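Local coordinates for protein glyceraldehyde-3-phosphate dehydrogenase (Sulfolobus solfataricus, PDB 1B7G) that catalyses the phosphorylating oxidation of D-glyceraldehyde 3-phosphate in glycolysis, taking NAD or NADP as cofactor with a marked preference for NADP, at residues Val16-Ile21 with Arg270-Ile275; Ala168-Glu173 with His299-Val304; Thr243-Leu248 with Val304-Ile309. The protein carries 1 engineered substitution. All coordinates share one frame; numbering follows the deposited sequence.

Contact 1 (Val16-Ile21 with Arg270-Ile275); sequences VADAII and RDRNDI
A salt bridge between Asp18, on the first helix of the Rossmann-type nucleotide-binding domain, and Arg272, in the loop between helix 258-267 and strand 278-288 of the catalytic domain, joins the two domains. Both terminal nitrogens of Arg272 converge on one oxygen: NH1 lies 2.9 Å and NH2 3.0 Å from OD2 of Asp18. With two hydrogens sharing one acceptor, neither bond is straight, the N-H...O angles being 142° and 138°. The oxygen sits at the end of the guanidinium, close to its plane, but the carboxylate is turned 30° from that plane and receives both nitrogens from the same face. The extended chain of Arg272, CG to NE, carries the group across to the helix; the backbones stay well apart, with 10.0 Å between the CA atoms of Asp18 and Asp271. Asp271 adds a second carboxylate to the network, its OD1 lying 3.2 Å from NH1 of Arg272. The same OD1 comes within 4.5 Å of OD2 of Asp18, a closeness of like charges that the shared arginine probably eases. Lys269 of the second subunit pairs with both aspartates, and Asp267 of that subunit takes NE of Arg272, so the network runs into the subunit interface. Asp18 OD1 turns to Arg46 of its own chain. Behind the aspartate, helix 11-21 is packed into the domain: Ala17 and Ile20 rest on strands 2-7 and 26-32, while Val16, Ala19 and Ile20 meet helix 304-315.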
ATOM      1  N   VAL A  16     -13.448   9.633   0.512  1.00 24.18           N
ATOM      2  CA  VAL A  16     -14.163  10.935   0.308  1.00 25.37           C
ATOM      3  C   VAL A  16     -14.259  11.652   1.657  1.00 29.78           C
ATOM      4  O   VAL A  16     -14.102  12.881   1.720  1.00 30.91           O
ATOM      5  CB  VAL A  16     -15.474  10.799  -0.419  1.00 30.17           C
ATOM      6  CG1 VAL A  16     -16.216  12.140  -0.377  1.00 18.74           C
ATOM      7  CG2 VAL A  16     -15.212  10.444  -1.937  1.00 23.66           C
ATOM      8  N   ALA A  17     -14.388  10.875   2.738  1.00 26.94           N
ATOM      9  CA  ALA A  17     -14.404  11.496   4.081  1.00 29.25           C
ATOM     10  C   ALA A  17     -13.092  12.177   4.384  1.00 27.62           C
ATOM     11  O   ALA A  17     -13.109  13.375   4.749  1.00 29.99           O
ATOM     12  CB  ALA A  17     -14.830  10.505   5.135  1.00 27.30           C
ATOM     13  N   ASP A  18     -11.951  11.531   4.121  1.00 28.29           N
ATOM     14  CA  ASP A  18     -10.665  12.142   4.315  1.00 30.05           C
ATOM     15  C   ASP A  18     -10.432  13.377   3.435  1.00 35.02           C
ATOM     16  O   ASP A  18      -9.855  14.362   3.929  1.00 29.70           O
ATOM     17  CB  ASP A  18      -9.516  11.164   4.144  1.00 33.74           C
ATOM     18  CG  ASP A  18      -9.317  10.226   5.310  1.00 34.89           C
ATOM     19  OD1 ASP A  18     -10.014  10.328   6.343  1.00 34.30           O
ATOM     20  OD2 ASP A  18      -8.434   9.355   5.192  1.00 33.67           O
ATOM     21  N   ALA A  19     -10.897  13.363   2.182  1.00 25.16           N
ATOM     22  CA  ALA A  19     -10.737  14.553   1.335  1.00 31.56           C
ATOM     23  C   ALA A  19     -11.582  15.732   1.822  1.00 27.45           C
ATOM     24  O   ALA A  19     -11.149  16.888   1.685  1.00 27.18           O
ATOM     25  CB  ALA A  19     -11.073  14.272  -0.136  1.00 25.56           C
ATOM     26  N   ILE A  20     -12.747  15.453   2.358  1.00 28.38           N
ATOM     27  CA  ILE A  20     -13.651  16.461   2.901  1.00 32.12           C
ATOM     28  C   ILE A  20     -12.981  17.165   4.096  1.00 34.14           C
ATOM     29  O   ILE A  20     -12.933  18.394   4.155  1.00 34.59           O
ATOM     30  CB  ILE A  20     -14.946  15.815   3.364  1.00 34.04           C
ATOM     31  CG1 ILE A  20     -15.781  15.412   2.130  1.00 29.24           C
ATOM     32  CG2 ILE A  20     -15.777  16.735   4.285  1.00 29.55           C
ATOM     33  CD1 ILE A  20     -16.892  14.472   2.504  1.00 33.50           C
ATOM     34  N   ILE A  21     -12.301  16.356   4.907  1.00 36.46           N
ATOM     35  CA  ILE A  21     -11.519  16.848   6.018  1.00 36.86           C
ATOM     36  C   ILE A  21     -10.431  17.782   5.536  1.00 35.28           C
ATOM     37  O   ILE A  21     -10.219  18.841   6.159  1.00 37.43           O
ATOM     38  CB  ILE A  21     -10.911  15.719   6.881  1.00 36.94           C
ATOM     39  CG1 ILE A  21     -12.035  14.898   7.479  1.00 26.68           C
ATOM     40  CG2 ILE A  21     -10.037  16.327   7.982  1.00 40.36           C
ATOM     41  CD1 ILE A  21     -11.658  13.683   8.297  1.00 31.02           C
ATOM     42  N   ARG A 270       2.400   8.581  -0.824  1.00 23.73           N
ATOM     43  CA  ARG A 270       1.065   9.099  -1.092  1.00 29.46           C
ATOM     44  C   ARG A 270       0.105   8.402  -0.131  1.00 30.55           C
ATOM     45  O   ARG A 270       0.330   7.208   0.154  1.00 24.16           O
ATOM     46  CB  ARG A 270       0.666   8.869  -2.565  1.00 30.82           C
ATOM     47  CG  ARG A 270       1.737   9.468  -3.493  1.00 23.38           C
ATOM     48  CD  ARG A 270       1.253   9.599  -4.935  1.00 26.28           C
ATOM     49  NE  ARG A 270       0.335  10.743  -5.107  1.00 28.48           N
ATOM     50  CZ  ARG A 270      -0.452  10.946  -6.152  1.00 28.49           C
ATOM     51  NH1 ARG A 270      -0.492  10.084  -7.198  1.00 23.31           N
ATOM     52  NH2 ARG A 270      -1.198  12.040  -6.212  1.00 23.95           N
ATOM     53  N   ASP A 271      -0.935   9.092   0.294  1.00 29.45           N
ATOM     54  CA  ASP A 271      -1.879   8.562   1.269  1.00 32.80           C
ATOM     55  C   ASP A 271      -2.550   7.296   0.788  1.00 34.82           C
ATOM     56  O   ASP A 271      -3.190   7.305  -0.276  1.00 27.61           O
ATOM     57  CB  ASP A 271      -2.941   9.628   1.587  1.00 29.10           C
ATOM     58  CG  ASP A 271      -3.769   9.256   2.799  1.00 43.91           C
ATOM     59  OD1 ASP A 271      -4.782   8.542   2.683  1.00 47.62           O
ATOM     60  OD2 ASP A 271      -3.389   9.704   3.906  1.00 58.06           O
ATOM     61  N   ARG A 272      -2.429   6.183   1.505  1.00 26.40           N
ATOM     62  CA  ARG A 272      -3.018   4.915   1.105  1.00 28.54           C
ATOM     63  C   ARG A 272      -2.428   4.388  -0.196  1.00 28.93           C
ATOM     64  O   ARG A 272      -2.975   3.455  -0.801  1.00 31.90           O
ATOM     65  CB  ARG A 272      -4.544   4.929   0.961  1.00 29.84           C
ATOM     66  CG  ARG A 272      -5.373   5.452   2.103  1.00 24.87           C
ATOM     67  CD  ARG A 272      -6.795   4.963   2.116  1.00 28.15           C
ATOM     68  NE  ARG A 272      -7.505   5.176   3.366  1.00 30.75           N
ATOM     69  CZ  ARG A 272      -7.962   6.337   3.825  1.00 38.68           C
ATOM     70  NH1 ARG A 272      -7.764   7.442   3.128  1.00 29.69           N
ATOM     71  NH2 ARG A 272      -8.653   6.399   4.971  1.00 29.49           N
ATOM     72  N   ASN A 273      -1.294   4.847  -0.673  1.00 23.81           N
ATOM     73  CA  ASN A 273      -0.713   4.516  -1.940  1.00 31.22           C
ATOM     74  C   ASN A 273      -1.670   4.919  -3.082  1.00 28.06           C
ATOM     75  O   ASN A 273      -1.465   4.394  -4.177  1.00 23.47           O
ATOM     76  CB  ASN A 273      -0.349   3.034  -2.145  1.00 30.34           C
ATOM     77  CG  ASN A 273      -0.113   2.215  -0.924  1.00 40.10           C
ATOM     78  OD1 ASN A 273      -0.657   1.108  -0.776  1.00 38.58           O
ATOM     79  ND2 ASN A 273       0.604   2.775   0.057  1.00 39.37           N
ATOM     80  N   ASP A 274      -2.558   5.889  -2.912  1.00 24.81           N
ATOM     81  CA  ASP A 274      -3.495   6.310  -3.935  1.00 26.94           C
ATOM     82  C   ASP A 274      -2.854   7.051  -5.090  1.00 28.66           C
ATOM     83  O   ASP A 274      -1.943   7.855  -4.952  1.00 26.41           O
ATOM     84  CB  ASP A 274      -4.633   7.197  -3.348  1.00 25.69           C
ATOM     85  CG  ASP A 274      -5.569   6.363  -2.508  1.00 28.96           C
ATOM     86  OD1 ASP A 274      -5.442   5.101  -2.550  1.00 31.48           O
ATOM     87  OD2 ASP A 274      -6.431   6.917  -1.809  1.00 29.55           O
ATOM     88  N   ILE A 275      -3.330   6.748  -6.311  1.00 26.43           N
ATOM     89  CA  ILE A 275      -2.900   7.503  -7.491  1.00 22.53           C
ATOM     90  C   ILE A 275      -4.189   7.870  -8.235  1.00 27.31           C
ATOM     91  O   ILE A 275      -4.661   7.137  -9.120  1.00 23.80           O
ATOM     92  CB  ILE A 275      -1.967   6.779  -8.431  1.00 24.39           C
ATOM     93  CG1 ILE A 275      -0.651   6.325  -7.768  1.00 21.90           C
ATOM     94  CG2 ILE A 275      -1.650   7.570  -9.707  1.00 17.64           C
ATOM     95  CD1 ILE A 275       0.187   5.437  -8.675  1.00 23.32           C
TER

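Contact 2 (Ala168-Glu173 with His299-Val304); sequences AADQKE and HQESIV. With SO4 (sulfate ion), chain G.
Asp170 and Gln300 meet through a single hydrogen bond, from NE2 of the glutamine to OD1 of the aspartate, 2.8 Å long with an N-H...O angle of 154°. The donor approaches nearly along the C-O axis, and carboxylate and amide are almost coplanar, 17° apart; NE2 also donates to Leu217 O. Gln300 reaches this position by a folded chain: CG stands between the backbone N and the carbonyl carbon (chi1 66°), and a second bend at chi2 turns the amide back. Its CG thereby also passes 3.6 Å from Asp170 OD1. Glu301, extended beyond CG, runs past Asp170 in the opposite direction, its CG likewise 3.6 Å from Asp170 OD1. Asp170 opens a type I beta turn that closes at Glu173, whose OE2 accepts from the backbone N of Asp170. These are loops at the active site: Gln300 is a probable NAD-binding residue beside the catalytic His219, and Asp170 OD1 also pairs with Arg167. Glu301 is held at its far end by the NE2 of His299, 2.6 Å from Glu301 OE1 and near the plane of the imidazole. Its OE2 accepts from a water, which itself accepts from the backbone N of Lys172, and pairs with Arg266 of the second subunit. The long chain of Lys172, extended beyond CG, carries NZ to 2.7 Å from O1 of a sulfate ion, probably from the crystallisation liquor, also bound by Thr11 N.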
ATOM      1  N   ALA A 168     -10.234  -7.432 -11.068  1.00 22.90           N
ATOM      2  CA  ALA A 168     -11.332  -8.219 -10.569  1.00 18.63           C
ATOM      3  C   ALA A 168     -11.999  -7.671  -9.297  1.00 26.13           C
ATOM      4  O   ALA A 168     -13.236  -7.627  -9.173  1.00 22.94           O
ATOM      5  CB  ALA A 168     -10.796  -9.652 -10.214  1.00 19.59           C
ATOM      6  N   ALA A 169     -11.185  -7.350  -8.309  1.00 25.31           N
ATOM      7  CA  ALA A 169     -11.691  -6.920  -7.004  1.00 29.25           C
ATOM      8  C   ALA A 169     -10.577  -6.168  -6.274  1.00 28.78           C
ATOM      9  O   ALA A 169      -9.417  -6.274  -6.650  1.00 23.17           O
ATOM     10  CB  ALA A 169     -12.052  -8.177  -6.186  1.00 30.74           C
ATOM     11  N   ASP A 170     -10.937  -5.264  -5.354  1.00 29.40           N
ATOM     12  CA  ASP A 170      -9.838  -4.560  -4.674  1.00 28.58           C
ATOM     13  C   ASP A 170      -9.084  -5.557  -3.784  1.00 28.41           C
ATOM     14  O   ASP A 170      -9.584  -6.617  -3.412  1.00 25.38           O
ATOM     15  CB  ASP A 170     -10.331  -3.396  -3.861  1.00 31.21           C
ATOM     16  CG  ASP A 170     -10.870  -2.302  -4.801  1.00 33.39           C
ATOM     17  OD1 ASP A 170     -10.170  -2.072  -5.814  1.00 31.88           O
ATOM     18  OD2 ASP A 170     -11.946  -1.782  -4.469  1.00 43.20           O
ATOM     19  N   GLN A 171      -7.879  -5.148  -3.437  1.00 28.02           N
ATOM     20  CA  GLN A 171      -6.958  -5.927  -2.663  1.00 32.66           C
ATOM     21  C   GLN A 171      -7.485  -6.367  -1.298  1.00 32.45           C
ATOM     22  O   GLN A 171      -7.191  -7.514  -0.896  1.00 36.49           O
ATOM     23  CB  GLN A 171      -5.646  -5.155  -2.468  1.00 39.35           C
ATOM     24  CG  GLN A 171      -4.654  -6.016  -1.663  1.00 43.40           C
ATOM     25  CD  GLN A 171      -3.272  -5.390  -1.703  1.00 49.36           C
ATOM     26  OE1 GLN A 171      -2.540  -5.547  -2.683  1.00 36.84           O
ATOM     27  NE2 GLN A 171      -2.978  -4.637  -0.641  1.00 50.48           N
ATOM     28  N   LYS A 172      -8.328  -5.576  -0.661  1.00 29.16           N
ATOM     29  CA  LYS A 172      -8.877  -6.003   0.642  1.00 34.57           C
ATOM     30  C   LYS A 172      -9.925  -7.087   0.483  1.00 32.53           C
ATOM     31  O   LYS A 172     -10.256  -7.778   1.452  1.00 37.30           O
ATOM     32  CB  LYS A 172      -9.443  -4.805   1.419  1.00 22.22           C
ATOM     33  CG  LYS A 172     -10.893  -4.463   1.050  1.00 31.49           C
ATOM     34  CD  LYS A 172     -11.202  -3.004   1.339  1.00 32.01           C
ATOM     35  CE  LYS A 172     -12.685  -2.727   1.295  1.00 30.83           C
ATOM     36  NZ  LYS A 172     -13.002  -1.280   1.430  1.00 40.32           N
ATOM     37  N   GLU A 173     -10.558  -7.204  -0.680  1.00 34.46           N
ATOM     38  CA  GLU A 173     -11.621  -8.213  -0.848  1.00 33.57           C
ATOM     39  C   GLU A 173     -10.968  -9.571  -0.955  1.00 32.14           C
ATOM     40  O   GLU A 173      -9.885  -9.749  -1.559  1.00 43.50           O
ATOM     41  CB  GLU A 173     -12.534  -7.820  -2.018  1.00 34.84           C
ATOM     42  CG  GLU A 173     -12.850  -6.335  -2.095  1.00 35.93           C
ATOM     43  CD  GLU A 173     -13.711  -5.855  -3.240  1.00 58.79           C
ATOM     44  OE1 GLU A 173     -14.966  -5.834  -3.092  1.00 55.71           O
ATOM     45  OE2 GLU A 173     -13.234  -5.436  -4.336  1.00 48.37           O
ATOM     46  N   HIS A 299      -6.262   3.919 -11.268  1.00 21.01           N
ATOM     47  CA  HIS A 299      -6.340   3.427  -9.885  1.00 24.68           C
ATOM     48  C   HIS A 299      -7.760   3.606  -9.402  1.00 26.56           C
ATOM     49  O   HIS A 299      -8.173   4.715  -8.985  1.00 24.61           O
ATOM     50  CB  HIS A 299      -5.332   4.099  -8.951  1.00 25.75           C
ATOM     51  CG  HIS A 299      -5.425   3.534  -7.544  1.00 31.00           C
ATOM     52  ND1 HIS A 299      -5.369   4.318  -6.421  1.00 30.14           N
ATOM     53  CD2 HIS A 299      -5.613   2.281  -7.096  1.00 25.97           C
ATOM     54  CE1 HIS A 299      -5.518   3.584  -5.342  1.00 25.14           C
ATOM     55  NE2 HIS A 299      -5.644   2.318  -5.728  1.00 31.20           N
ATOM     56  N   GLN A 300      -8.516   2.515  -9.406  1.00 21.71           N
ATOM     57  CA  GLN A 300      -9.943   2.570  -9.164  1.00 26.58           C
ATOM     58  C   GLN A 300     -10.300   2.942  -7.731  1.00 27.08           C
ATOM     59  O   GLN A 300     -11.420   3.401  -7.520  1.00 21.66           O
ATOM     60  CB  GLN A 300     -10.731   1.302  -9.507  1.00 26.31           C
ATOM     61  CG  GLN A 300     -10.392   0.099  -8.627  1.00 20.31           C
ATOM     62  CD  GLN A 300      -8.983  -0.381  -8.783  1.00 24.19           C
ATOM     63  OE1 GLN A 300      -8.299  -0.213  -9.816  1.00 21.78           O
ATOM     64  NE2 GLN A 300      -8.435  -1.011  -7.739  1.00 26.56           N
ATOM     65  N   GLU A 301      -9.391   2.711  -6.786  1.00 25.41           N
ATOM     66  CA  GLU A 301      -9.794   3.085  -5.414  1.00 30.93           C
ATOM     67  C   GLU A 301      -9.885   4.603  -5.212  1.00 24.24           C
ATOM     68  O   GLU A 301     -10.575   5.029  -4.279  1.00 25.02           O
ATOM     69  CB  GLU A 301      -8.782   2.494  -4.432  1.00 22.86           C
ATOM     70  CG  GLU A 301      -8.816   0.936  -4.442  1.00 25.17           C
ATOM     71  CD  GLU A 301      -7.678   0.456  -3.503  1.00 24.85           C
ATOM     72  OE1 GLU A 301      -6.501   0.683  -3.839  1.00 27.95           O
ATOM     73  OE2 GLU A 301      -7.994  -0.080  -2.443  1.00 28.84           O
ATOM     74  N   SER A 302      -9.184   5.368  -6.010  1.00 27.60           N
ATOM     75  CA  SER A 302      -9.109   6.809  -5.781  1.00 27.16           C
ATOM     76  C   SER A 302      -9.458   7.756  -6.900  1.00 29.74           C
ATOM     77  O   SER A 302      -9.560   8.968  -6.590  1.00 22.17           O
ATOM     78  CB  SER A 302      -7.664   7.103  -5.348  1.00 26.16           C
ATOM     79  OG  SER A 302      -6.720   6.939  -6.360  1.00 27.38           O
ATOM     80  N   ILE A 303      -9.514   7.368  -8.159  1.00 21.47           N
ATOM     81  CA  ILE A 303      -9.749   8.318  -9.231  1.00 22.66           C
ATOM     82  C   ILE A 303     -10.961   9.212  -9.044  1.00 19.55           C
ATOM     83  O   ILE A 303     -10.827  10.423  -9.309  1.00 25.17           O
ATOM     84  CB  ILE A 303      -9.792   7.639 -10.626  1.00 18.15           C
ATOM     85  CG1 ILE A 303     -10.034   8.731 -11.684  1.00 20.27           C
ATOM     86  CG2 ILE A 303     -10.860   6.530 -10.630  1.00 17.74           C
ATOM     87  CD1 ILE A 303      -9.699   8.267 -13.120  1.00 24.87           C
ATOM     88  N   VAL A 304     -12.053   8.740  -8.453  1.00 21.99           N
ATOM     89  CA  VAL A 304     -13.232   9.584  -8.320  1.00 26.59           C
ATOM     90  C   VAL A 304     -13.230  10.470  -7.076  1.00 28.27           C
ATOM     91  O   VAL A 304     -14.166  11.281  -6.933  1.00 21.82           O
ATOM     92  CB  VAL A 304     -14.572   8.863  -8.436  1.00 26.28           C
ATOM     93  CG1 VAL A 304     -14.718   8.196  -9.805  1.00 28.98           C
ATOM     94  CG2 VAL A 304     -14.857   7.859  -7.334  1.00 23.90           C
TER
HETATM   95  S   SO4 G 610     -16.336  -1.734  -0.301  1.00 80.19           S
HETATM   96  O1  SO4 G 610     -15.564  -1.880   0.976  1.00 83.14           O
HETATM   97  O2  SO4 G 610     -15.882  -0.496  -1.017  1.00 80.95           O
HETATM   98  O3  SO4 G 610     -17.800  -1.626   0.021  1.00 81.86           O
HETATM   99  O4  SO4 G 610     -16.114  -2.933  -1.177  1.00 84.53           O
HETATM  100  O   HOH W   1      -8.172  -2.705  -0.967  1.00 29.68           O

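Contact 3 (Thr243-Leu248 with Val304-Ile309); sequences TPRIVL and VVPENI
Arg245 and Glu307 form a buried salt bridge, with Pro306 pressed against the flat of the same arginine. The tight part is the end of the arginine: CB of Pro306 stands over the centre of one guanidinium face, 3.8 Å from CZ, while Glu307 lies at the rim. There NH1 of Arg245 donates to OE2 of Glu307 at 3.0 Å, with an N-H...O angle of 153°. The acceptor is near the guanidinium plane, yet the nitrogen comes from well above the carboxylate plane; the two flat groups are 74° apart. Glu307 achieves this by bending at chi2 (-58°), which swings its carboxylate back toward the arginine although its CB does not head there. Arg245 itself reaches out from a type II beta turn, Thr243 to Ile246, that leads into strand 246-249. Its chain is extended from CG to NE, so contact is confined to the far part of the side chain, with CD still 3.5 Å from Glu307 OE2. The backbones, by contrast, stand loosely apart, approaching no nearer than 8.8 Å from CA of Arg245 to CA of Pro306, so that only side chains bridge the gap. Thr328 of helix 321-331 touches both these residues. Asp310 pairs with NH2 of Arg245 and Arg146 with OE2 of Glu307, while Asn329 takes NE. With each charge facing more than one opposite or polar partner, the ion pair is probably well compensated in its buried setting, and it joins the turn leading into strand 246-249 to helix 304-315.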
ATOM      1  N   THR A 243      -1.805  18.662 -17.614  1.00 27.52           N
ATOM      2  CA  THR A 243      -3.204  18.668 -17.158  1.00 25.32           C
ATOM      3  C   THR A 243      -3.305  17.945 -15.841  1.00 25.07           C
ATOM      4  O   THR A 243      -3.126  16.691 -15.770  1.00 23.82           O
ATOM      5  CB  THR A 243      -4.122  17.968 -18.187  1.00 30.36           C
ATOM      6  OG1 THR A 243      -3.955  18.519 -19.486  1.00 27.50           O
ATOM      7  CG2 THR A 243      -5.580  17.984 -17.795  1.00 22.52           C
ATOM      8  N   PRO A 244      -3.607  18.625 -14.756  1.00 30.82           N
ATOM      9  CA  PRO A 244      -3.905  17.957 -13.512  1.00 27.90           C
ATOM     10  C   PRO A 244      -4.993  16.894 -13.655  1.00 22.05           C
ATOM     11  O   PRO A 244      -6.068  17.150 -14.109  1.00 27.55           O
ATOM     12  CB  PRO A 244      -4.344  19.071 -12.577  1.00 28.01           C
ATOM     13  CG  PRO A 244      -3.719  20.303 -13.145  1.00 25.72           C
ATOM     14  CD  PRO A 244      -3.763  20.091 -14.646  1.00 28.72           C
ATOM     15  N   ARG A 245      -4.690  15.741 -13.013  1.00 21.96           N
ATOM     16  CA  ARG A 245      -5.585  14.609 -12.994  1.00 23.60           C
ATOM     17  C   ARG A 245      -5.222  13.563 -14.079  1.00 17.77           C
ATOM     18  O   ARG A 245      -5.780  12.497 -14.137  1.00 22.15           O
ATOM     19  CB  ARG A 245      -7.056  14.946 -12.928  1.00 25.89           C
ATOM     20  CG  ARG A 245      -7.430  15.533 -11.573  1.00 28.18           C
ATOM     21  CD  ARG A 245      -8.918  15.814 -11.409  1.00 25.38           C
ATOM     22  NE  ARG A 245      -9.040  16.887 -10.383  1.00 24.89           N
ATOM     23  CZ  ARG A 245     -10.204  17.335  -9.952  1.00 32.70           C
ATOM     24  NH1 ARG A 245     -11.335  16.798 -10.376  1.00 25.54           N
ATOM     25  NH2 ARG A 245     -10.221  18.329  -9.059  1.00 31.59           N
ATOM     26  N   ILE A 246      -4.178  13.920 -14.793  1.00 23.60           N
ATOM     27  CA  ILE A 246      -3.563  13.075 -15.809  1.00 25.46           C
ATOM     28  C   ILE A 246      -2.064  13.108 -15.548  1.00 26.64           C
ATOM     29  O   ILE A 246      -1.484  14.198 -15.410  1.00 27.41           O
ATOM     30  CB  ILE A 246      -3.829  13.513 -17.245  1.00 22.92           C
ATOM     31  CG1 ILE A 246      -5.305  13.350 -17.630  1.00 20.76           C
ATOM     32  CG2 ILE A 246      -2.962  12.708 -18.236  1.00 18.45           C
ATOM     33  CD1 ILE A 246      -5.664  13.956 -18.998  1.00 20.16           C
ATOM     34  N   VAL A 247      -1.421  11.960 -15.430  1.00 24.46           N
ATOM     35  CA  VAL A 247       0.044  11.956 -15.305  1.00 18.92           C
ATOM     36  C   VAL A 247       0.626  11.094 -16.450  1.00 22.14           C
ATOM     37  O   VAL A 247      -0.078  10.246 -16.997  1.00 19.09           O
ATOM     38  CB  VAL A 247       0.569  11.454 -13.968  1.00 23.27           C
ATOM     39  CG1 VAL A 247       0.283  12.458 -12.849  1.00 26.27           C
ATOM     40  CG2 VAL A 247       0.021  10.082 -13.584  1.00 18.58           C
ATOM     41  N   LEU A 248       1.889  11.266 -16.741  1.00 21.01           N
ATOM     42  CA  LEU A 248       2.554  10.503 -17.791  1.00 25.57           C
ATOM     43  C   LEU A 248       3.533   9.544 -17.089  1.00 27.76           C
ATOM     44  O   LEU A 248       4.046   9.878 -16.011  1.00 22.88           O
ATOM     45  CB  LEU A 248       3.296  11.378 -18.792  1.00 24.41           C
ATOM     46  CG  LEU A 248       2.419  12.213 -19.737  1.00 32.60           C
ATOM     47  CD1 LEU A 248       3.260  13.076 -20.657  1.00 24.10           C
ATOM     48  CD2 LEU A 248       1.503  11.325 -20.590  1.00 30.87           C
ATOM     49  N   VAL A 304     -12.053   8.740  -8.453  1.00 21.99           N
ATOM     50  CA  VAL A 304     -13.232   9.584  -8.320  1.00 26.59           C
ATOM     51  C   VAL A 304     -13.230  10.470  -7.076  1.00 28.27           C
ATOM     52  O   VAL A 304     -14.166  11.281  -6.933  1.00 21.82           O
ATOM     53  CB  VAL A 304     -14.572   8.863  -8.436  1.00 26.28           C
ATOM     54  CG1 VAL A 304     -14.718   8.196  -9.805  1.00 28.98           C
ATOM     55  CG2 VAL A 304     -14.857   7.859  -7.334  1.00 23.90           C
ATOM     56  N   VAL A 305     -12.286  10.329  -6.184  1.00 23.38           N
ATOM     57  CA  VAL A 305     -12.249  11.169  -4.976  1.00 25.29           C
ATOM     58  C   VAL A 305     -12.250  12.648  -5.258  1.00 22.46           C
ATOM     59  O   VAL A 305     -13.218  13.306  -4.823  1.00 28.52           O
ATOM     60  CB  VAL A 305     -11.093  10.696  -4.069  1.00 26.24           C
ATOM     61  CG1 VAL A 305     -10.903  11.571  -2.835  1.00 25.50           C
ATOM     62  CG2 VAL A 305     -11.457   9.261  -3.637  1.00 19.09           C
ATOM     63  N   PRO A 306     -11.332  13.236  -6.013  1.00 22.99           N
ATOM     64  CA  PRO A 306     -11.343  14.637  -6.349  1.00 26.44           C
ATOM     65  C   PRO A 306     -12.596  15.045  -7.099  1.00 30.71           C
ATOM     66  O   PRO A 306     -13.165  16.133  -6.822  1.00 24.75           O
ATOM     67  CB  PRO A 306     -10.054  14.909  -7.091  1.00 19.99           C
ATOM     68  CG  PRO A 306      -9.669  13.560  -7.639  1.00 28.98           C
ATOM     69  CD  PRO A 306     -10.198  12.530  -6.677  1.00 25.67           C
ATOM     70  N   GLU A 307     -13.168  14.190  -7.948  1.00 27.10           N
ATOM     71  CA  GLU A 307     -14.393  14.432  -8.654  1.00 27.34           C
ATOM     72  C   GLU A 307     -15.573  14.646  -7.708  1.00 24.87           C
ATOM     73  O   GLU A 307     -16.396  15.539  -7.915  1.00 24.63           O
ATOM     74  CB  GLU A 307     -14.751  13.258  -9.626  1.00 26.67           C
ATOM     75  CG  GLU A 307     -13.628  12.945 -10.609  1.00 28.45           C
ATOM     76  CD  GLU A 307     -13.221  14.112 -11.478  1.00 26.51           C
ATOM     77  OE1 GLU A 307     -14.109  14.950 -11.739  1.00 23.44           O
ATOM     78  OE2 GLU A 307     -12.029  14.278 -11.844  1.00 22.11           O
ATOM     79  N   ASN A 308     -15.637  13.873  -6.624  1.00 22.22           N
ATOM     80  CA  ASN A 308     -16.727  14.032  -5.664  1.00 21.51           C
ATOM     81  C   ASN A 308     -16.595  15.383  -4.928  1.00 27.14           C
ATOM     82  O   ASN A 308     -17.621  16.029  -4.639  1.00 27.81           O
ATOM     83  CB  ASN A 308     -16.764  12.874  -4.673  1.00 23.58           C
ATOM     84  CG  ASN A 308     -17.565  11.676  -5.115  1.00 26.46           C
ATOM     85  OD1 ASN A 308     -18.776  11.608  -4.901  1.00 26.98           O
ATOM     86  ND2 ASN A 308     -16.904  10.713  -5.746  1.00 27.05           N
ATOM     87  N   ILE A 309     -15.355  15.810  -4.672  1.00 20.33           N
ATOM     88  CA  ILE A 309     -15.167  17.119  -4.029  1.00 27.08           C
ATOM     89  C   ILE A 309     -15.650  18.249  -4.926  1.00 30.04           C
ATOM     90  O   ILE A 309     -16.448  19.130  -4.518  1.00 24.66           O
ATOM     91  CB  ILE A 309     -13.718  17.327  -3.586  1.00 30.39           C
ATOM     92  CG1 ILE A 309     -13.257  16.273  -2.589  1.00 25.32           C
ATOM     93  CG2 ILE A 309     -13.587  18.740  -2.953  1.00 27.47           C
ATOM     94  CD1 ILE A 309     -14.184  16.047  -1.401  1.00 22.89           C
TER

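Overall arrangement
The segment 299-309 is common ground: contacts 2 and 3 share Val304, as the loop bearing Gln300 runs on into the helix of contact 3, although their centres are 15 Å apart. Contact 1 touches both. Ile275 N lies 3.2 Å from His299 ND1, a probable hydrogen bond linking it to contact 2, while CB of Ala19 meets CD1 of Ile309 and CG1 of Val305, each at 3.8 Å, on the side of contact 3. Contact 2 is nearest the chemistry, the side chain of Gln300 lying about 3 Å from that of His219; the side chain of Glu307 of contact 3 is about 9 Å from that of Cys139, the probable nucleophile. Contacts 1 and 2 also reach the second subunit.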